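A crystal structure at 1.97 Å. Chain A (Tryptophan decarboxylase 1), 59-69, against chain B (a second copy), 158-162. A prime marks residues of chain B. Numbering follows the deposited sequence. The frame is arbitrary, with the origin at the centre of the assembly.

Chain A 59-69: PGYLQDELRAS
Chain B (158-162) NRTGE

What backbone shapes meet here? Chain A enters as a loop at Pro59 (phi/psi -53/131), turns at Gly60 (98/-4), the N-cap position, and runs as a short helix from Tyr61 to Glu65, with phi between -56 and -81° and psi between -32 and -58°. Glu65 N donates to Tyr61 O at 3.1 Å and Leu66 N to Leu62 O at 2.8 Å. Leu66 (-69/-177) then leaves helical angles, Arg67 is extended (-103/178), Ala68 turns (-75/-18) and Ser69 extends again (-127/150). The chain B segment has no regular structure: Asn158′ (-82/-62) leads into extended Arg159′ (-107/145) and Thr160′ (-107/-167), followed by a bend at Gly161′ (-59/-51) and Glu162′ (-112/-12). The backbones come nearest where Ala68 CA lies 5.8 Å from Gly161′ CA, and the contact buries 264 Å² in all.

How does Arg159′ grip the start of the helix? Its CA-to-CB bond points toward chain A, and chi angles of -65° (m), -168° (t), 53° (p) and 171° carry the guanidinium to the helix's first turn. There NH1 of Arg159′ donates to Gly60 O at 2.6 Å, while NH2 of Arg159′ reaches Asp64 OD1 at 3.3 Å in a hydrogen bond that is part of a salt bridge. Both acceptors lie at the edge of the guanidinium, near its plane, where its N-H groups point. Asp64 starts sideways, but chi1 of -67° (m) and chi2 of -15° bring its carboxylate nearer. Arginine suits this place because one planar group can serve a backbone carbonyl and an acid together.

Why is residue 60 a glycine? Its positive phi would jam a CB against the carbonyl O of Pro59, which by itself calls for glycine. A CB would also stand a tight 3.2 Å from Arg159′ NH1, so the bare backbone leaves room for the arginine as well.

What does Gln63 contribute from the middle of the contact? Buried and directed toward chain B, it is nearly extended through chi1 (-178°, t) and chi2 (171°, t), with chi3 at -64°. Gln63 NE2 donates to Thr160′ O at 3.0 Å, so an uncharged amide meets a backbone carbonyl, and Gln63 OE1 packs 3.5 Å from Arg159′ CB. Its own CB lies over one face of the guanidinium, placing aliphatic carbon against the flat group. A water accepts from Gln63 N at 2.9 Å and, more weakly, from Arg159′ NH1 at 3.1 Å, linking the helix backbone to the arginine.

How does the contact finish beyond the helix? Ala68 points toward chain B and rests its methyl against the backbone, with Ala68 CB 4.3 Å from Gly161′ CA. The short side chain suits this close approach of the two backbones. Thr160′ points away (chi1 66°, p) and takes part through its carbonyl, while Glu162′ also turns away and makes no contact with the chain A stretch.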

# COMPACT_ATOMS: atom_id res chain seq x y z
N PRO A 59 14.53 20.26 10.99
CA PRO A 59 13.60 20.19 9.85
C PRO A 59 14.10 21.05 8.70
O PRO A 59 14.47 22.21 8.88
CB PRO A 59 12.29 20.73 10.44
CG PRO A 59 12.39 20.48 11.89
CD PRO A 59 13.84 20.58 12.25
N GLY A 60 14.12 20.47 7.50
CA GLY A 60 14.55 21.17 6.31
C GLY A 60 15.99 20.92 5.89
O GLY A 60 16.40 21.41 4.84
N TYR A 61 16.76 20.17 6.68
CA TYR A 61 18.17 19.98 6.36
C TYR A 61 18.37 19.30 5.01
O TYR A 61 19.36 19.58 4.32
CB TYR A 61 18.85 19.18 7.47
CG TYR A 61 18.80 17.68 7.25
CD1 TYR A 61 17.70 16.93 7.65
CD2 TYR A 61 19.86 17.03 6.62
CE1 TYR A 61 17.66 15.56 7.44
CE2 TYR A 61 19.82 15.67 6.40
CZ TYR A 61 18.73 14.94 6.81
OH TYR A 61 18.70 13.58 6.58
N LEU A 62 17.45 18.42 4.61
CA LEU A 62 17.74 17.51 3.50
C LEU A 62 17.83 18.26 2.18
O LEU A 62 18.81 18.10 1.44
CB LEU A 62 16.70 16.39 3.41
CG LEU A 62 17.18 15.30 2.44
CD1 LEU A 62 18.46 14.66 2.98
CD2 LEU A 62 16.10 14.23 2.18
N GLN A 63 16.82 19.07 1.86
CA GLN A 63 16.90 19.85 0.63
C GLN A 63 18.10 20.81 0.63
O GLN A 63 18.65 21.10 -0.43
CB GLN A 63 15.61 20.64 0.41
CG GLN A 63 15.63 21.43 -0.89
CD GLN A 63 14.29 22.06 -1.26
OE1 GLN A 63 13.31 21.36 -1.51
NE2 GLN A 63 14.26 23.39 -1.33
N ASP A 64 18.51 21.30 1.80
CA ASP A 64 19.74 22.09 1.87
C ASP A 64 20.93 21.30 1.33
O ASP A 64 21.72 21.82 0.53
CB ASP A 64 20.03 22.53 3.31
CG ASP A 64 19.01 23.53 3.84
OD1 ASP A 64 18.25 24.11 3.03
OD2 ASP A 64 18.97 23.74 5.07
N GLU A 65 21.06 20.03 1.73
CA GLU A 65 22.22 19.22 1.36
C GLU A 65 22.09 18.64 -0.04
O GLU A 65 22.97 18.85 -0.89
CB GLU A 65 22.40 18.09 2.37
CG GLU A 65 22.76 18.61 3.72
CD GLU A 65 23.22 17.52 4.61
OE1 GLU A 65 23.44 16.40 4.10
OE2 GLU A 65 23.37 17.77 5.82
N LEU A 66 21.04 17.88 -0.31
CA LEU A 66 20.77 17.56 -1.70
C LEU A 66 20.33 18.87 -2.34
O LEU A 66 20.36 19.92 -1.71
CB LEU A 66 19.78 16.41 -1.79
CG LEU A 66 20.12 15.35 -0.73
CD1 LEU A 66 19.05 14.27 -0.64
CD2 LEU A 66 21.48 14.72 -0.98
N ARG A 67 19.95 18.89 -3.59
CA ARG A 67 19.58 20.25 -3.99
C ARG A 67 18.07 20.41 -4.04
O ARG A 67 17.32 19.47 -3.80
CB ARG A 67 20.23 20.62 -5.31
CG ARG A 67 21.64 21.05 -5.15
CD ARG A 67 22.09 21.49 -6.51
NE ARG A 67 23.52 21.52 -6.62
CZ ARG A 67 24.14 21.90 -7.73
NH1 ARG A 67 23.43 22.27 -8.78
NH2 ARG A 67 25.45 21.91 -7.76
N ALA A 68 17.63 21.62 -4.36
CA ALA A 68 16.20 21.88 -4.53
C ALA A 68 15.67 21.33 -5.84
O ALA A 68 14.45 21.19 -5.98
CB ALA A 68 15.92 23.38 -4.46
N SER A 69 16.54 21.04 -6.80
CA SER A 69 16.08 20.58 -8.09
C SER A 69 16.77 19.27 -8.46
O SER A 69 17.89 19.01 -8.00
CB SER A 69 16.35 21.62 -9.17
OG SER A 69 15.73 22.83 -8.80
N ASN B 158 5.69 21.87 -1.60
CA ASN B 158 5.96 22.06 -0.18
C ASN B 158 7.07 23.09 0.03
O ASN B 158 6.86 24.15 0.65
CB ASN B 158 6.33 20.71 0.44
CG ASN B 158 6.35 20.74 1.96
OD1 ASN B 158 6.94 21.63 2.56
ND2 ASN B 158 5.72 19.75 2.58
N ARG B 159 8.27 22.80 -0.47
CA ARG B 159 9.38 23.74 -0.45
C ARG B 159 9.62 24.27 -1.85
O ARG B 159 9.41 23.57 -2.85
CB ARG B 159 10.66 23.09 0.09
CG ARG B 159 10.57 22.68 1.55
CD ARG B 159 11.92 22.29 2.17
NE ARG B 159 12.95 23.32 1.99
CZ ARG B 159 14.15 23.29 2.58
NH1 ARG B 159 14.47 22.29 3.38
NH2 ARG B 159 15.04 24.26 2.37
N THR B 160 10.00 25.54 -1.93
CA THR B 160 10.51 26.07 -3.18
C THR B 160 12.02 26.27 -3.05
O THR B 160 12.64 25.81 -2.09
CB THR B 160 9.81 27.37 -3.54
OG1 THR B 160 10.16 28.37 -2.57
CG2 THR B 160 8.31 27.17 -3.54
N GLY B 161 12.59 26.99 -4.01
CA GLY B 161 14.03 27.21 -3.99
C GLY B 161 14.50 27.90 -2.72
O GLY B 161 15.42 27.43 -2.04
N GLU B 162 13.86 29.02 -2.38
CA GLU B 162 14.30 29.82 -1.24
C GLU B 162 13.32 29.81 -0.08
O GLU B 162 13.69 30.25 1.01
CB GLU B 162 14.56 31.28 -1.66
CG GLU B 162 15.75 31.48 -2.59
CD GLU B 162 17.10 31.24 -1.91
OE1 GLU B 162 17.16 31.20 -0.67
OE2 GLU B 162 18.10 31.08 -2.64
O HOH W 1 14.34 19.16 3.42